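Local coordinates for protein chorismate synthase (Campylobacter jejuni, PDB 1SQ1) that probably catalyses, with reduced FMN, the anti-1,4-elimination of phosphate from 5-enolpyruvylshikimate-3-phosphate to give chorismate, the last step of the shikimate pathway, at residues A[36-41]-A[138-143]; A[30-35]-A[142-147]. All coordinates share one frame; numbering follows the deposited sequence.

Contact 1. Residues A[36-41]-A[138-143]; sequences EEFLQN and AAMLLR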
loop_
_atom_site.group_PDB
_atom_site.type_symbol
_atom_site.label_atom_id
_atom_site.label_comp_id
_atom_site.label_asym_id
_atom_site.label_seq_id
_atom_site.Cartn_x
_atom_site.Cartn_y
_atom_site.Cartn_z
ATOM N N GLU A 36 16.914 -22.423 11.395
ATOM C CA GLU A 36 16.913 -22.900 10.017
ATOM C C GLU A 36 16.535 -24.363 9.900
ATOM O O GLU A 36 16.385 -24.880 8.800
ATOM C CB GLU A 36 18.273 -22.670 9.361
ATOM C CG GLU A 36 18.193 -22.677 7.839
ATOM C CD GLU A 36 19.459 -22.159 7.169
ATOM O OE1 GLU A 36 19.976 -21.095 7.594
ATOM O OE2 GLU A 36 19.926 -22.802 6.200
ATOM N N GLU A 37 16.382 -25.027 11.037
ATOM C CA GLU A 37 16.008 -26.432 11.043
ATOM C C GLU A 37 14.499 -26.495 10.929
ATOM O O GLU A 37 13.958 -27.159 10.048
ATOM C CB GLU A 37 16.470 -27.103 12.338
ATOM C CG GLU A 37 16.284 -28.611 12.339
ATOM C CD GLU A 37 16.924 -29.299 13.534
ATOM O OE1 GLU A 37 16.529 -28.995 14.684
ATOM O OE2 GLU A 37 17.821 -30.149 13.314
ATOM N N PHE A 38 13.829 -25.789 11.835
ATOM C CA PHE A 38 12.373 -25.724 11.851
ATOM C C PHE A 38 11.878 -25.320 10.471
ATOM O O PHE A 38 10.776 -25.689 10.062
ATOM C CB PHE A 38 11.918 -24.697 12.880
ATOM C CG PHE A 38 10.458 -24.374 12.812
ATOM C CD1 PHE A 38 10.001 -23.323 12.028
ATOM C CD2 PHE A 38 9.536 -25.133 13.528
ATOM C CE1 PHE A 38 8.646 -23.033 11.962
ATOM C CE2 PHE A 38 8.177 -24.853 13.471
ATOM C CZ PHE A 38 7.728 -23.804 12.687
ATOM N N LEU A 39 12.693 -24.546 9.761
ATOM C CA LEU A 39 12.346 -24.112 8.419
ATOM C C LEU A 39 12.440 -25.309 7.494
ATOM O O LEU A 39 11.471 -25.680 6.834
ATOM C CB LEU A 39 13.313 -23.034 7.935
ATOM C CG LEU A 39 13.354 -22.831 6.420
ATOM C CD1 LEU A 39 12.081 -22.145 5.949
ATOM C CD2 LEU A 39 14.569 -22.004 6.058
ATOM N N GLN A 40 13.617 -25.917 7.460
ATOM C CA GLN A 40 13.842 -27.061 6.599
ATOM C C GLN A 40 12.861 -28.194 6.869
ATOM O O GLN A 40 12.461 -28.898 5.947
ATOM C CB GLN A 40 15.273 -27.562 6.754
ATOM C CG GLN A 40 15.659 -28.589 5.715
ATOM C CD GLN A 40 15.539 -28.051 4.301
ATOM O OE1 GLN A 40 16.224 -27.094 3.929
ATOM N NE2 GLN A 40 14.662 -28.662 3.504
ATOM N N ASN A 41 12.469 -28.373 8.126
ATOM C CA ASN A 41 11.526 -29.436 8.457
ATOM C C ASN A 41 10.135 -29.152 7.932
ATOM O O ASN A 41 9.473 -30.037 7.399
ATOM C CB ASN A 41 11.441 -29.653 9.966
ATOM C CG ASN A 41 12.659 -30.340 10.517
ATOM O OD1 ASN A 41 13.187 -31.272 9.906
ATOM N ND2 ASN A 41 13.110 -29.900 11.687
ATOM N N ALA A 138 8.080 -16.704 9.635
ATOM C CA ALA A 138 7.201 -15.918 10.478
ATOM C C ALA A 138 6.892 -16.621 11.786
ATOM O O ALA A 138 6.654 -15.964 12.793
ATOM C CB ALA A 138 5.916 -15.580 9.739
ATOM N N ALA A 139 6.893 -17.950 11.784
ATOM C CA ALA A 139 6.603 -18.683 13.019
ATOM C C ALA A 139 7.713 -18.423 14.034
ATOM O O ALA A 139 7.475 -18.454 15.240
ATOM C CB ALA A 139 6.477 -20.170 12.749
HETATM N N MSE A 140 8.922 -18.159 13.543
HETATM C CA MSE A 140 10.032 -17.872 14.424
HETATM C C MSE A 140 9.717 -16.649 15.275
HETATM O O MSE A 140 10.006 -16.633 16.463
HETATM C CB MSE A 140 11.311 -17.679 13.608
HETATM C CG MSE A 140 11.849 -18.979 13.021
HETATM SE SE MSE A 140 13.193 -18.729 11.648
HETATM C CE MSE A 140 12.615 -20.088 10.386
ATOM N N LEU A 141 9.106 -15.629 14.687
ATOM C CA LEU A 141 8.748 -14.436 15.458
ATOM C C LEU A 141 7.564 -14.741 16.371
ATOM O O LEU A 141 7.436 -14.154 17.436
ATOM C CB LEU A 141 8.404 -13.267 14.520
ATOM C CG LEU A 141 7.967 -11.894 15.059
ATOM C CD1 LEU A 141 6.477 -11.841 15.242
ATOM C CD2 LEU A 141 8.681 -11.595 16.360
ATOM N N LEU A 142 6.709 -15.670 15.951
ATOM C CA LEU A 142 5.538 -16.058 16.730
ATOM C C LEU A 142 5.897 -16.863 17.972
ATOM O O LEU A 142 5.222 -16.773 19.002
ATOM C CB LEU A 142 4.570 -16.866 15.865
ATOM C CG LEU A 142 3.728 -16.083 14.856
ATOM C CD1 LEU A 142 2.805 -17.037 14.120
ATOM C CD2 LEU A 142 2.908 -15.025 15.587
ATOM N N ARG A 143 6.952 -17.663 17.866
ATOM C CA ARG A 143 7.409 -18.474 18.988
ATOM C C ARG A 143 7.839 -17.547 20.122
ATOM O O ARG A 143 7.586 -17.834 21.290
ATOM C CB ARG A 143 8.586 -19.373 18.572
ATOM C CG ARG A 143 9.018 -20.355 19.659
ATOM C CD ARG A 143 10.219 -21.221 19.258
ATOM N NE ARG A 143 10.618 -22.148 20.328
ATOM C CZ ARG A 143 10.041 -23.325 20.577
ATOM N NH1 ARG A 143 10.477 -24.080 21.581
ATOM N NH2 ARG A 143 9.041 -23.765 19.816
#
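A139 meets the ring of F38 through its methyl group, with CB of A139 3.7 Å from CE1 of F38 and 3.8 Å from CZ of F38. The methyl approaches the ring obliquely. F38 reaches across because its CG is anti to the backbone N (chi1 170°), which carries the ring out from its own helix with the far end, CE1 and CZ, leading.

M140, modelled as selenomethionine, contributes differently. It does not point straight at 36-41 from its backbone, but CG lies beside the backbone N and anti to the carbonyl carbon, and a bend about the CG-SE bond (chi3 -139°) brings CE back to the partner helix. The methyl carbon CE of M140 lies 3.9 Å from CB of L39. More loosely, CE of M140 lies 4.5 Å from CD1 of F38, at the ring edge and near its plane. A139 is thus placed near the outer atoms CE1 and CZ of the F38 ring, with M140 only loosely beside CD1, while L39 receives the tip of M140.

The interaction is wholly apolar and small, burying 174 Å² in total. The axes of 36-41 and 138-143 approach to 10.6 Å, their N-to-C directions 129° apart. The F38 ring and the M140 chain span most of that gap, whereas A139 supplies only a methyl group.

L39 also packs on A133 and A136, earlier turns of helix 128-143, and on A62 of strand 62-64. A138, A139, L141 and L142 also pack on helix 325-346. Helix 36-45 is therefore laid across one flank of helix 128-143, with helix 325-346 packed against that same helix and strand 62-64 beside L39.

Contact 2. Residues A[30-35]-A[142-147]; sequences AGVKFD and LREFDI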
loop_
_atom_site.group_PDB
_atom_site.type_symbol
_atom_site.label_atom_id
_atom_site.label_comp_id
_atom_site.label_asym_id
_atom_site.label_seq_id
_atom_site.Cartn_x
_atom_site.Cartn_y
_atom_site.Cartn_z
ATOM N N ALA A 30 14.713 -7.298 13.951
ATOM C CA ALA A 30 16.050 -7.848 14.133
ATOM C C ALA A 30 16.137 -8.566 15.477
ATOM O O ALA A 30 15.301 -8.374 16.370
ATOM C CB ALA A 30 17.082 -6.747 14.052
ATOM N N GLY A 31 17.140 -9.417 15.600
ATOM C CA GLY A 31 17.315 -10.149 16.834
ATOM C C GLY A 31 16.268 -11.215 17.068
ATOM O O GLY A 31 15.504 -11.141 18.029
ATOM N N VAL A 32 16.215 -12.197 16.172
ATOM C CA VAL A 32 15.277 -13.308 16.311
ATOM C C VAL A 32 16.042 -14.593 16.019
ATOM O O VAL A 32 16.698 -14.731 14.975
ATOM C CB VAL A 32 14.043 -13.196 15.357
ATOM C CG1 VAL A 32 13.214 -14.475 15.439
ATOM C CG2 VAL A 32 13.153 -12.020 15.774
ATOM N N LYS A 33 15.975 -15.516 16.973
ATOM C CA LYS A 33 16.666 -16.786 16.858
ATOM C C LYS A 33 16.168 -17.463 15.582
ATOM O O LYS A 33 15.020 -17.888 15.494
ATOM C CB LYS A 33 16.375 -17.637 18.103
ATOM C CG LYS A 33 17.261 -18.870 18.259
ATOM C CD LYS A 33 16.707 -20.049 17.465
ATOM C CE LYS A 33 17.795 -21.073 17.076
ATOM N NZ LYS A 33 17.206 -22.298 16.402
ATOM N N PHE A 34 17.030 -17.539 14.577
ATOM C CA PHE A 34 16.639 -18.153 13.322
ATOM C C PHE A 34 16.901 -19.659 13.317
ATOM O O PHE A 34 18.033 -20.109 13.138
ATOM C CB PHE A 34 17.367 -17.469 12.162
ATOM C CG PHE A 34 16.824 -17.830 10.809
ATOM C CD1 PHE A 34 17.350 -18.901 10.095
ATOM C CD2 PHE A 34 15.773 -17.100 10.251
ATOM C CE1 PHE A 34 16.846 -19.241 8.843
ATOM C CE2 PHE A 34 15.258 -17.431 9.000
ATOM C CZ PHE A 34 15.798 -18.504 8.293
ATOM N N ASP A 35 15.838 -20.431 13.522
ATOM C CA ASP A 35 15.923 -21.885 13.544
ATOM C C ASP A 35 15.802 -22.427 12.129
ATOM O O ASP A 35 14.720 -22.854 11.716
ATOM C CB ASP A 35 14.800 -22.457 14.412
ATOM C CG ASP A 35 14.839 -23.969 14.500
ATOM O OD1 ASP A 35 13.925 -24.546 15.129
ATOM O OD2 ASP A 35 15.780 -24.579 13.947
ATOM N N LEU A 142 6.709 -15.670 15.951
ATOM C CA LEU A 142 5.538 -16.058 16.730
ATOM C C LEU A 142 5.897 -16.863 17.972
ATOM O O LEU A 142 5.222 -16.773 19.002
ATOM C CB LEU A 142 4.570 -16.866 15.865
ATOM C CG LEU A 142 3.728 -16.083 14.856
ATOM C CD1 LEU A 142 2.805 -17.037 14.120
ATOM C CD2 LEU A 142 2.908 -15.025 15.587
ATOM N N ARG A 143 6.952 -17.663 17.866
ATOM C CA ARG A 143 7.409 -18.474 18.988
ATOM C C ARG A 143 7.839 -17.547 20.122
ATOM O O ARG A 143 7.586 -17.834 21.290
ATOM C CB ARG A 143 8.586 -19.373 18.572
ATOM C CG ARG A 143 9.018 -20.355 19.659
ATOM C CD ARG A 143 10.219 -21.221 19.258
ATOM N NE ARG A 143 10.618 -22.148 20.328
ATOM C CZ ARG A 143 10.041 -23.325 20.577
ATOM N NH1 ARG A 143 10.477 -24.080 21.581
ATOM N NH2 ARG A 143 9.041 -23.765 19.816
ATOM N N GLU A 144 8.468 -16.425 19.780
ATOM C CA GLU A 144 8.921 -15.483 20.795
ATOM C C GLU A 144 7.778 -14.987 21.668
ATOM O O GLU A 144 8.024 -14.436 22.732
ATOM C CB GLU A 144 9.622 -14.286 20.150
ATOM C CG GLU A 144 10.845 -14.660 19.314
ATOM C CD GLU A 144 12.022 -15.149 20.146
ATOM O OE1 GLU A 144 13.022 -15.607 19.547
ATOM O OE2 GLU A 144 11.955 -15.063 21.392
ATOM N N PHE A 145 6.536 -15.180 21.226
ATOM C CA PHE A 145 5.366 -14.744 21.996
ATOM C C PHE A 145 4.513 -15.949 22.357
ATOM O O PHE A 145 3.374 -15.819 22.821
ATOM C CB PHE A 145 4.521 -13.753 21.193
ATOM C CG PHE A 145 5.158 -12.403 21.036
ATOM C CD1 PHE A 145 4.645 -11.298 21.707
ATOM C CD2 PHE A 145 6.275 -12.235 20.223
ATOM C CE1 PHE A 145 5.236 -10.052 21.576
ATOM C CE2 PHE A 145 6.872 -10.996 20.087
ATOM C CZ PHE A 145 6.355 -9.899 20.761
ATOM N N ASP A 146 5.092 -17.123 22.141
ATOM C CA ASP A 146 4.437 -18.398 22.407
ATOM C C ASP A 146 3.080 -18.536 21.768
ATOM O O ASP A 146 2.102 -18.933 22.412
ATOM C CB ASP A 146 4.342 -18.677 23.907
ATOM C CG ASP A 146 5.591 -19.349 24.435
ATOM O OD1 ASP A 146 6.008 -20.355 23.803
ATOM O OD2 ASP A 146 6.148 -18.889 25.465
ATOM N N ILE A 147 3.042 -18.196 20.484
ATOM C CA ILE A 147 1.838 -18.300 19.684
ATOM C C ILE A 147 2.098 -19.520 18.808
ATOM O O ILE A 147 3.085 -19.584 18.070
ATOM C CB ILE A 147 1.623 -17.029 18.831
ATOM C CG1 ILE A 147 1.370 -15.836 19.756
ATOM C CG2 ILE A 147 0.430 -17.215 17.907
ATOM C CD1 ILE A 147 1.163 -14.509 19.045
#
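A Schellman motif ends helix 128-143, and just there E144 reaches out to V32 and K33 in the loop that leads to helix 36-45. The turn depends on the carbonyl oxygen of L142, which accepts from the amides of F145 and I147 on opposite faces of its plane. D146, with positive phi, is the C-prime residue, and its N bonds to O of R143 at 2.7 Å.

Folded at chi2 (-70°), the E144 side chain sets OE1 3.9 Å from N of K33, too far to count as a hydrogen bond, and 4.2 Å from CB of K33. The same oxygen lies 4.3 Å from CG1 of V32. This is loose van der Waals contact, burying 86 Å² in all. The K33 amine does not turn to E144; its chain bends off along its own loop to a long salt bridge, NZ to OD2 of D35 at 3.6 Å. D35 in turn caps the N terminus of helix 36-45 through E37 N and F38 N.

L352 of a neighbouring subunit touches both V32 and E144. The backbone of G31 and V32 is bonded to T73 in strand 72-73, while L142 and F145 pack on helix 325-346.

From the N terminus the chain leaves strand 21-26, runs through 30-35 and enters helix 36-45 without a break. Some eighty residues after helix 36-45, past strands 62-64 and 78-82 and two unmodelled segments, it returns as helix 128-143. Contact 1 closes the shorter loop, and the loop closed by 30-35 with 142-147 in contact 2 encloses it. L142 and R143 belong to both, and M140 joins them physically, its SE lying against the F34 ring. Together they tie the loop-helix unit beside the first antiparallel sheet to the C-terminal end of helix 128-143, which leads into strand 148-156 of the second.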